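Local coordinates for transcription termination factor FttA (Methanosarcina mazei, PDB 2XR1), which probably terminates transcription across the genome by cleaving nascent RNA at the RNA polymerase exit channel, as a homodimeric nuclease that binds two zinc ions, at residues 310-315 / 462-467; 338-343 / 369-374; 592-597 / 622-627. All coordinates share one frame; numbering follows the deposited sequence.

Contact 1 of 3, residues 310-315 / 462-467; sequences PLDYEE and PEYLNN
Tyr-464 reaches out of the short 3-10 turn at 462-464 and ends against Asp-312 and Tyr-313, which sit in a type II turn that runs from Asp-312 to Glu-315. At CB the side chain is still clear of residues 310-315. Its first torsion sets CG beside the backbone N and anti to the carbonyl carbon (chi1 -75°), which sends the ring across to the turn. One edge of the ring meets Tyr-313 first: CD1 of Tyr-464 lies 3.2 Å from CE2 of Tyr-313, and CE1 stands over the Tyr-313 face, toward its rim. This is an edge-to-face pair, with ring centroids 4.6 Å apart and planes at 60°. The other edge carries CE2, which faces OD1 of Asp-312. At the tip, the Tyr-464 hydroxyl donates to that OD1 (OH to OD1, 2.5 Å), meeting it on the anti side and only slightly out of the carboxylate plane. The same OH accepts a weak bond from the backbone N of Tyr-313, at 3.5 Å. Tyrosine suits the place because a flat apolar ring spans the gap and a hydroxyl at its end can both give and take a bond, while Asp-312 offers a short, strongly accepting side chain. Pro-270, Pro-271 and Leu-334 pack around the Tyr-464 side chain. Tyr-313 is held at its own tip: its OH is bonded to Ser-336 O and also receives a bond from a water that donates a second to Tyr-464 O. The arrangement joins the metallo-beta-lactamase region to the predicted beta-CASP region, the two-domain build of this nuclease family, with the Tyr-313 side chain about 8 Å from that of the zinc ligand His-245.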
loop_
_atom_site.group_PDB
_atom_site.type_symbol
_atom_site.label_atom_id
_atom_site.label_comp_id
_atom_site.label_asym_id
_atom_site.label_seq_id
_atom_site.Cartn_x
_atom_site.Cartn_y
_atom_site.Cartn_z
ATOM N N PRO B 310 8.500 8.694 26.315
ATOM C CA PRO B 310 9.923 8.466 26.068
ATOM C C PRO B 310 10.366 7.108 26.484
ATOM O O PRO B 310 9.886 6.630 27.475
ATOM C CB PRO B 310 10.604 9.478 26.976
ATOM C CG PRO B 310 9.554 9.818 28.067
ATOM C CD PRO B 310 8.249 9.745 27.342
ATOM N N LEU B 311 11.308 6.523 25.752
ATOM C CA LEU B 311 11.945 5.275 26.096
ATOM C C LEU B 311 13.418 5.438 25.995
ATOM O O LEU B 311 13.916 6.032 25.033
ATOM C CB LEU B 311 11.550 4.212 25.105
ATOM C CG LEU B 311 10.066 4.084 24.808
ATOM C CD1 LEU B 311 9.943 2.945 23.782
ATOM C CD2 LEU B 311 9.274 3.846 26.090
ATOM N N ASP B 312 14.148 4.876 26.944
ATOM C CA ASP B 312 15.597 4.884 26.881
ATOM C C ASP B 312 16.142 3.801 25.934
ATOM O O ASP B 312 15.467 2.787 25.626
ATOM C CB ASP B 312 16.171 4.725 28.275
ATOM C CG ASP B 312 15.959 5.987 29.145
ATOM O OD1 ASP B 312 16.612 7.011 28.894
ATOM O OD2 ASP B 312 15.150 5.979 30.105
ATOM N N TYR B 313 17.374 4.015 25.461
ATOM C CA TYR B 313 18.075 2.974 24.737
ATOM C C TYR B 313 17.994 1.632 25.488
ATOM O O TYR B 313 18.082 1.586 26.746
ATOM C CB TYR B 313 19.532 3.334 24.571
ATOM C CG TYR B 313 19.830 4.544 23.738
ATOM C CD1 TYR B 313 19.030 4.902 22.667
ATOM C CD2 TYR B 313 20.966 5.295 23.969
ATOM C CE1 TYR B 313 19.337 6.016 21.876
ATOM C CE2 TYR B 313 21.277 6.372 23.174
ATOM C CZ TYR B 313 20.463 6.732 22.134
ATOM O OH TYR B 313 20.759 7.855 21.351
ATOM N N GLU B 314 17.874 0.553 24.703
ATOM C CA GLU B 314 17.977 -0.832 25.200
ATOM C C GLU B 314 16.813 -1.309 26.071
ATOM O O GLU B 314 16.910 -2.311 26.747
ATOM C CB GLU B 314 19.300 -1.063 25.945
ATOM C CG GLU B 314 20.534 -0.987 25.064
ATOM C CD GLU B 314 21.803 -1.502 25.778
ATOM O OE1 GLU B 314 21.733 -2.023 26.948
ATOM O OE2 GLU B 314 22.888 -1.376 25.169
ATOM N N GLU B 315 15.706 -0.602 26.017
ATOM C CA GLU B 315 14.571 -0.867 26.860
ATOM C C GLU B 315 13.522 -1.448 25.911
ATOM O O GLU B 315 12.978 -0.713 25.077
ATOM C CB GLU B 315 14.146 0.451 27.477
ATOM C CG GLU B 315 12.973 0.446 28.416
ATOM C CD GLU B 315 12.893 1.767 29.219
ATOM O OE1 GLU B 315 12.558 2.841 28.634
ATOM O OE2 GLU B 315 13.195 1.730 30.437
ATOM N N PRO B 462 23.198 13.743 29.998
ATOM C CA PRO B 462 24.572 13.252 29.959
ATOM C C PRO B 462 24.736 11.806 29.454
ATOM O O PRO B 462 25.704 11.529 28.751
ATOM C CB PRO B 462 25.021 13.386 31.421
ATOM C CG PRO B 462 23.766 13.484 32.223
ATOM C CD PRO B 462 22.779 14.137 31.357
ATOM N N GLU B 463 23.816 10.913 29.832
ATOM C CA GLU B 463 23.811 9.485 29.406
ATOM C C GLU B 463 23.704 9.291 27.893
ATOM O O GLU B 463 23.953 8.217 27.409
ATOM C CB GLU B 463 22.621 8.738 30.015
ATOM C CG GLU B 463 22.892 7.849 31.210
ATOM C CD GLU B 463 23.012 8.611 32.461
ATOM O OE1 GLU B 463 23.703 9.662 32.372
ATOM O OE2 GLU B 463 22.442 8.171 33.510
ATOM N N TYR B 464 23.309 10.321 27.148
ATOM C CA TYR B 464 23.153 10.211 25.707
ATOM C C TYR B 464 24.370 10.697 24.942
ATOM O O TYR B 464 24.414 10.600 23.715
ATOM C CB TYR B 464 21.837 10.880 25.240
ATOM C CG TYR B 464 20.681 9.984 25.595
ATOM C CD1 TYR B 464 20.265 8.989 24.725
ATOM C CD2 TYR B 464 20.071 10.054 26.850
ATOM C CE1 TYR B 464 19.256 8.115 25.059
ATOM C CE2 TYR B 464 19.048 9.173 27.205
ATOM C CZ TYR B 464 18.646 8.204 26.297
ATOM O OH TYR B 464 17.657 7.289 26.593
ATOM N N LEU B 465 25.372 11.148 25.672
ATOM C CA LEU B 465 26.691 11.482 25.142
ATOM C C LEU B 465 27.685 10.322 25.371
ATOM O O LEU B 465 27.468 9.483 26.257
ATOM C CB LEU B 465 27.232 12.698 25.904
ATOM C CG LEU B 465 26.335 13.922 26.007
ATOM C CD1 LEU B 465 26.832 14.929 27.035
ATOM C CD2 LEU B 465 26.215 14.557 24.615
ATOM N N ASN B 466 28.803 10.319 24.643
ATOM C CA ASN B 466 29.867 9.339 24.875
ATOM C C ASN B 466 30.611 9.625 26.183
ATOM O O ASN B 466 30.472 10.703 26.749
ATOM C CB ASN B 466 30.827 9.256 23.672
ATOM C CG ASN B 466 31.650 10.530 23.472
ATOM O OD1 ASN B 466 32.144 11.116 24.421
ATOM N ND2 ASN B 466 31.808 10.944 22.235
ATOM N N ASN B 467 31.400 8.661 26.649
ATOM C CA ASN B 467 32.143 8.774 27.922
ATOM C C ASN B 467 32.979 10.044 28.109
ATOM O O ASN B 467 33.079 10.583 29.215
ATOM C CB ASN B 467 33.099 7.580 28.092
ATOM C CG ASN B 467 32.420 6.342 28.683
ATOM O OD1 ASN B 467 31.271 6.032 28.376
ATOM N ND2 ASN B 467 33.147 5.644 29.581
HETATM O O HOH W 1 22.336 10.149 21.771
#

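Contact 2 of 3, residues 338-343 / 369-374; sequences ISHFHI and NKFPRV
His-340, on strand 338-343, makes the one hydrogen bond between the segments. Its NE2 donates to the carbonyl O of Arg-373 over 2.8 Å, with an N-H...O angle of 156°. The acceptor lies almost in the imidazole plane and takes the donor nearly end-on to its C=O. CG set anti to the backbone N (chi1 -180°) carries the ring off the strand toward the loop. Histidine fits here because its ring is flat enough to pack yet ends in an N-H that satisfies a loop carbonyl.

The aromatic contact is slight. The rings of His-340 and Phe-371 are near parallel, at 21°, but slid apart with centroids 5.6 Å from each other, and the nearest approach is His-340 CD2 to Phe-371 CB, 3.9 Å.

Apolar packing completes the contact: CG2 of Ile-338 meets the far end of the Phe-371 ring, 4.1 Å from CZ, the two side chains crossing at about a right angle. Tyr-592 of helix 586-594 packs on both, and His-328 meets Phe-371 edge-to-face, which suits a bulky aromatic in a buried place. The exposed Arg-373 directs its guanidinium elsewhere, to Glu-375 in a salt bridge and to Gly-346 O.

Together these contacts lay the connection between parallel strands 348-352 and 376-380 over one face of a mixed sheet of the metallo-beta-lactamase fold.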
loop_
_atom_site.group_PDB
_atom_site.type_symbol
_atom_site.label_atom_id
_atom_site.label_comp_id
_atom_site.label_asym_id
_atom_site.label_seq_id
_atom_site.Cartn_x
_atom_site.Cartn_y
_atom_site.Cartn_z
ATOM N N ILE B 338 18.332 4.067 16.638
ATOM C CA ILE B 338 18.128 3.021 15.677
ATOM C C ILE B 338 16.960 2.218 16.254
ATOM O O ILE B 338 16.913 1.895 17.418
ATOM C CB ILE B 338 19.423 2.156 15.578
ATOM C CG1 ILE B 338 20.448 2.913 14.727
ATOM C CG2 ILE B 338 19.102 0.824 14.973
ATOM C CD1 ILE B 338 21.750 2.308 14.792
ATOM N N SER B 339 16.021 1.865 15.429
ATOM C CA SER B 339 14.803 1.280 15.908
ATOM C C SER B 339 14.730 -0.169 15.518
ATOM O O SER B 339 14.664 -0.470 14.356
ATOM C CB SER B 339 13.672 2.079 15.333
ATOM O OG SER B 339 13.836 3.414 15.827
ATOM N N HIS B 340 14.791 -1.050 16.496
ATOM C CA HIS B 340 14.631 -2.464 16.261
ATOM C C HIS B 340 13.203 -2.940 16.617
ATOM O O HIS B 340 12.726 -2.725 17.741
ATOM C CB HIS B 340 15.678 -3.214 17.100
ATOM C CG HIS B 340 15.636 -4.693 16.956
ATOM N ND1 HIS B 340 14.804 -5.487 17.708
ATOM C CD2 HIS B 340 16.332 -5.529 16.155
ATOM C CE1 HIS B 340 14.975 -6.749 17.359
ATOM N NE2 HIS B 340 15.892 -6.804 16.411
ATOM N N PHE B 341 12.545 -3.589 15.675
ATOM C CA PHE B 341 11.198 -4.105 15.862
ATOM C C PHE B 341 11.176 -5.607 15.773
ATOM O O PHE B 341 11.535 -6.184 14.729
ATOM C CB PHE B 341 10.285 -3.594 14.780
ATOM C CG PHE B 341 10.066 -2.131 14.822
ATOM C CD1 PHE B 341 9.042 -1.598 15.570
ATOM C CD2 PHE B 341 10.862 -1.275 14.103
ATOM C CE1 PHE B 341 8.804 -0.278 15.567
ATOM C CE2 PHE B 341 10.628 0.084 14.123
ATOM C CZ PHE B 341 9.611 0.565 14.859
ATOM N N HIS B 342 10.724 -6.219 16.855
ATOM C CA HIS B 342 10.691 -7.671 17.024
ATOM C C HIS B 342 9.241 -8.011 16.862
ATOM O O HIS B 342 8.420 -7.562 17.662
ATOM C CB HIS B 342 11.209 -8.026 18.437
ATOM C CG HIS B 342 11.166 -9.479 18.783
ATOM N ND1 HIS B 342 11.638 -10.464 17.947
ATOM C CD2 HIS B 342 10.763 -10.115 19.908
ATOM C CE1 HIS B 342 11.471 -11.644 18.518
ATOM N NE2 HIS B 342 10.944 -11.459 19.713
ATOM N N ILE B 343 8.915 -8.740 15.795
ATOM C CA ILE B 343 7.531 -9.008 15.422
ATOM C C ILE B 343 7.151 -10.418 15.721
ATOM O O ILE B 343 7.792 -11.353 15.279
ATOM C CB ILE B 343 7.324 -8.721 13.926
ATOM C CG1 ILE B 343 7.981 -7.359 13.586
ATOM C CG2 ILE B 343 5.811 -8.854 13.529
ATOM C CD1 ILE B 343 7.282 -6.587 12.608
ATOM N N ASN B 369 25.078 -1.767 15.537
ATOM C CA ASN B 369 24.657 -2.775 14.573
ATOM C C ASN B 369 24.747 -4.221 15.087
ATOM O O ASN B 369 24.919 -5.131 14.302
ATOM C CB ASN B 369 25.414 -2.585 13.269
ATOM C CG ASN B 369 26.876 -2.822 13.392
ATOM O OD1 ASN B 369 27.437 -3.027 14.503
ATOM N ND2 ASN B 369 27.551 -2.812 12.212
ATOM N N LYS B 370 24.618 -4.425 16.400
ATOM C CA LYS B 370 24.579 -5.768 17.035
ATOM C C LYS B 370 23.177 -5.918 17.604
ATOM O O LYS B 370 22.714 -5.029 18.286
ATOM C CB LYS B 370 25.563 -5.825 18.175
ATOM C CG LYS B 370 26.228 -7.167 18.388
ATOM N N PHE B 371 22.464 -6.974 17.267
ATOM C CA PHE B 371 21.084 -7.139 17.755
ATOM C C PHE B 371 20.860 -8.610 17.988
ATOM O O PHE B 371 21.555 -9.403 17.430
ATOM C CB PHE B 371 20.022 -6.619 16.759
ATOM C CG PHE B 371 20.344 -5.299 16.134
ATOM C CD1 PHE B 371 20.063 -4.138 16.781
ATOM C CD2 PHE B 371 20.910 -5.234 14.866
ATOM C CE1 PHE B 371 20.337 -2.894 16.181
ATOM C CE2 PHE B 371 21.198 -4.042 14.277
ATOM C CZ PHE B 371 20.908 -2.843 14.938
ATOM N N PRO B 372 19.889 -8.989 18.815
ATOM C CA PRO B 372 19.758 -10.437 18.991
ATOM C C PRO B 372 19.433 -11.121 17.685
ATOM O O PRO B 372 19.989 -12.194 17.450
ATOM C CB PRO B 372 18.601 -10.581 19.999
ATOM C CG PRO B 372 18.569 -9.267 20.718
ATOM C CD PRO B 372 18.961 -8.246 19.680
ATOM N N ARG B 373 18.564 -10.470 16.867
ATOM C CA ARG B 373 18.204 -10.909 15.530
ATOM C C ARG B 373 17.840 -9.736 14.605
ATOM O O ARG B 373 17.374 -8.692 15.060
ATOM C CB ARG B 373 17.067 -11.923 15.612
ATOM C CG ARG B 373 17.564 -13.373 15.802
ATOM C CD ARG B 373 16.486 -14.453 15.602
ATOM N NE ARG B 373 15.508 -14.150 14.536
ATOM C CZ ARG B 373 14.336 -14.781 14.390
ATOM N NH1 ARG B 373 13.992 -15.779 15.207
ATOM N NH2 ARG B 373 13.499 -14.412 13.410
ATOM N N VAL B 374 18.124 -9.863 13.311
ATOM C CA VAL B 374 17.756 -8.845 12.295
ATOM C C VAL B 374 17.598 -9.499 10.943
ATOM O O VAL B 374 18.571 -9.920 10.379
ATOM C CB VAL B 374 18.857 -7.828 11.950
ATOM C CG1 VAL B 374 18.209 -6.466 11.635
ATOM C CG2 VAL B 374 19.875 -7.743 12.999
#

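Contact 3 of 3, residues 592-597 / 622-627; sequences YVKRMQ and KKLKIE
Leu-624 is the centre of this contact, a buried side chain whose two methyls both meet residues of the segment 592-597. Its CD2 packs closely on the aliphatic chain of Lys-594, 3.6 Å from CG, and its CD1 lies against the backbone of the same lysine, 3.9 Å from the CA. On Val-593 the leucine sits more loosely, with CD1 4.3 Å from CB. A leucine suits the place because its forked end can touch main chain and side chain of one neighbour at once.

On the buried side, nearer the sheet, Val-593 and Ile-626 meet methyl to methyl, CG1 of Val-593 lying 3.8 Å from CD1 of Ile-626. Setting CG1 of the valine anti to its own backbone N (chi1 -171°) turns that methyl across the gap. Both residues also rest on Val-603 of strand 602-606, so branched apolar residues suit a position where helix ends meet the sheet.

This is the layered alpha/beta arrangement of the C-terminal metallo-beta-lactamase region: helix 610-624 links the parallel neighbours 602-606 and 627-630 in a beta-alpha-beta unit, and the end of helix 586-594 lies beside its final turn. Lys-625 takes a positive phi of 63° as the chain leaves the helix, and the next residue, Ile-626, points back toward Val-593.

The solvent side belongs to the outer part of the Lys-594 chain. The lysine is extended and crosses the leucine at about a right angle, so CB, CG and CD pass over the CD2 methyl in turn; beyond CD the packing thins, CE being already 4.1 Å from CD2 of Leu-624. A lysine fits the edge of such a contact: its methylenes cover an apolar side chain while the ammonium is carried outward.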
loop_
_atom_site.group_PDB
_atom_site.type_symbol
_atom_site.label_atom_id
_atom_site.label_comp_id
_atom_site.label_asym_id
_atom_site.label_seq_id
_atom_site.Cartn_x
_atom_site.Cartn_y
_atom_site.Cartn_z
ATOM N N TYR B 592 28.747 -0.427 8.190
ATOM C CA TYR B 592 27.611 -0.657 9.086
ATOM C C TYR B 592 26.849 -1.932 8.766
ATOM O O TYR B 592 26.528 -2.707 9.670
ATOM C CB TYR B 592 26.614 0.483 9.017
ATOM C CG TYR B 592 25.489 0.370 10.027
ATOM C CD1 TYR B 592 25.694 0.709 11.349
ATOM C CD2 TYR B 592 24.225 -0.021 9.648
ATOM C CE1 TYR B 592 24.700 0.651 12.279
ATOM C CE2 TYR B 592 23.209 -0.120 10.579
ATOM C CZ TYR B 592 23.473 0.225 11.912
ATOM O OH TYR B 592 22.489 0.126 12.877
ATOM N N VAL B 593 26.532 -2.109 7.486
ATOM C CA VAL B 593 25.831 -3.300 7.020
ATOM C C VAL B 593 26.763 -4.473 7.021
ATOM O O VAL B 593 26.429 -5.514 7.540
ATOM C CB VAL B 593 25.239 -3.123 5.616
ATOM C CG1 VAL B 593 24.336 -4.297 5.268
ATOM C CG2 VAL B 593 24.429 -1.890 5.554
ATOM N N LYS B 594 27.952 -4.294 6.467
ATOM C CA LYS B 594 28.967 -5.387 6.373
ATOM C C LYS B 594 29.274 -6.063 7.721
ATOM O O LYS B 594 29.434 -7.275 7.806
ATOM C CB LYS B 594 30.286 -4.833 5.797
ATOM C CG LYS B 594 31.380 -5.879 5.652
ATOM C CD LYS B 594 32.564 -5.471 4.770
ATOM C CE LYS B 594 33.387 -6.734 4.451
ATOM N NZ LYS B 594 34.389 -6.667 3.301
ATOM N N ARG B 595 29.413 -5.244 8.749
ATOM C CA ARG B 595 29.768 -5.706 10.088
ATOM C C ARG B 595 28.527 -5.974 10.995
ATOM O O ARG B 595 28.681 -6.408 12.144
ATOM C CB ARG B 595 30.662 -4.677 10.765
ATOM C CG ARG B 595 32.059 -4.975 10.646
ATOM C CD ARG B 595 32.787 -4.156 9.658
ATOM N NE ARG B 595 33.208 -2.879 10.199
ATOM C CZ ARG B 595 34.284 -2.202 9.785
ATOM N NH1 ARG B 595 35.097 -2.700 8.874
ATOM N NH2 ARG B 595 34.549 -0.998 10.287
ATOM N N MET B 596 27.321 -5.741 10.477
ATOM C CA MET B 596 26.108 -6.047 11.234
ATOM C C MET B 596 26.079 -7.537 11.674
ATOM O O MET B 596 26.457 -8.438 10.903
ATOM C CB MET B 596 24.862 -5.732 10.421
ATOM C CG MET B 596 23.653 -5.640 11.274
ATOM S SD MET B 596 22.238 -4.944 10.444
ATOM C CE MET B 596 22.699 -3.206 10.413
ATOM N N GLN B 597 25.677 -7.750 12.932
ATOM C CA GLN B 597 25.508 -9.073 13.545
ATOM C C GLN B 597 24.101 -9.155 14.133
ATOM O O GLN B 597 23.680 -8.266 14.887
ATOM C CB GLN B 597 26.484 -9.298 14.688
ATOM C CG GLN B 597 27.908 -9.500 14.307
ATOM C CD GLN B 597 28.869 -9.501 15.521
ATOM O OE1 GLN B 597 29.736 -8.653 15.640
ATOM N NE2 GLN B 597 28.703 -10.467 16.409
ATOM N N LYS B 622 26.261 -6.094 -4.562
ATOM C CA LYS B 622 27.475 -6.503 -5.266
ATOM C C LYS B 622 28.594 -6.907 -4.294
ATOM O O LYS B 622 29.108 -8.001 -4.386
ATOM C CB LYS B 622 27.952 -5.376 -6.206
ATOM C CG LYS B 622 29.021 -5.775 -7.227
ATOM N N LYS B 623 28.963 -6.026 -3.370
ATOM C CA LYS B 623 30.082 -6.318 -2.474
ATOM C C LYS B 623 29.753 -7.376 -1.422
ATOM O O LYS B 623 30.529 -8.306 -1.194
ATOM C CB LYS B 623 30.597 -5.053 -1.806
ATOM C CG LYS B 623 31.540 -4.257 -2.715
ATOM N N LEU B 624 28.575 -7.259 -0.816
ATOM C CA LEU B 624 28.257 -8.080 0.344
ATOM C C LEU B 624 27.340 -9.248 0.053
ATOM O O LEU B 624 27.113 -10.074 0.918
ATOM C CB LEU B 624 27.654 -7.212 1.430
ATOM C CG LEU B 624 28.541 -6.032 1.803
ATOM C CD1 LEU B 624 27.737 -5.060 2.665
ATOM C CD2 LEU B 624 29.834 -6.535 2.487
ATOM N N LYS B 625 26.821 -9.319 -1.158
ATOM C CA LYS B 625 25.909 -10.378 -1.558
ATOM C C LYS B 625 24.600 -10.373 -0.776
ATOM O O LYS B 625 23.904 -11.362 -0.742
ATOM C CB LYS B 625 26.586 -11.760 -1.503
ATOM C CG LYS B 625 27.496 -12.057 -2.695
ATOM N N ILE B 626 24.228 -9.264 -0.169
ATOM C CA ILE B 626 22.921 -9.186 0.495
ATOM C C ILE B 626 21.902 -8.579 -0.483
ATOM O O ILE B 626 22.129 -7.547 -1.061
ATOM C CB ILE B 626 23.004 -8.266 1.732
ATOM C CG1 ILE B 626 23.997 -8.790 2.737
ATOM C CG2 ILE B 626 21.661 -8.102 2.394
ATOM C CD1 ILE B 626 24.355 -7.731 3.750
ATOM N N GLU B 627 20.765 -9.205 -0.686
ATOM C CA GLU B 627 19.765 -8.613 -1.586
ATOM C C GLU B 627 19.291 -7.234 -1.120
ATOM O O GLU B 627 18.673 -7.096 -0.041
ATOM C CB GLU B 627 18.565 -9.518 -1.688
ATOM C CG GLU B 627 17.559 -9.073 -2.709
ATOM C CD GLU B 627 16.399 -10.046 -2.815
ATOM O OE1 GLU B 627 16.611 -11.193 -3.304
ATOM O OE2 GLU B 627 15.277 -9.672 -2.381
#

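In the fold
Contacts 2 and 3 abut, their centres about 15 Å apart. Loop 369-374 is held against the segment 592-597 by Asn-369 ND2 to Tyr-592 O (2.7 Å) and Phe-371 N to Gln-597 O (3.0 Å), both probable hydrogen bonds that tie the N-terminal part of the metallo-beta-lactamase fold to its C-terminal part. Contact 1 stands apart, its centre about 17 Å from that of contact 2 and 27 Å from that of contact 3, and joins the metallo-beta-lactamase region to the beta-CASP region. Contacts 1 and 2 both lie near the active site without reaching the metals: the side chains of Tyr-313 and Ile-338 each lie about 12 Å from a zinc ion and about 8 Å from that of His-332. Contact 3 is remote from the metals.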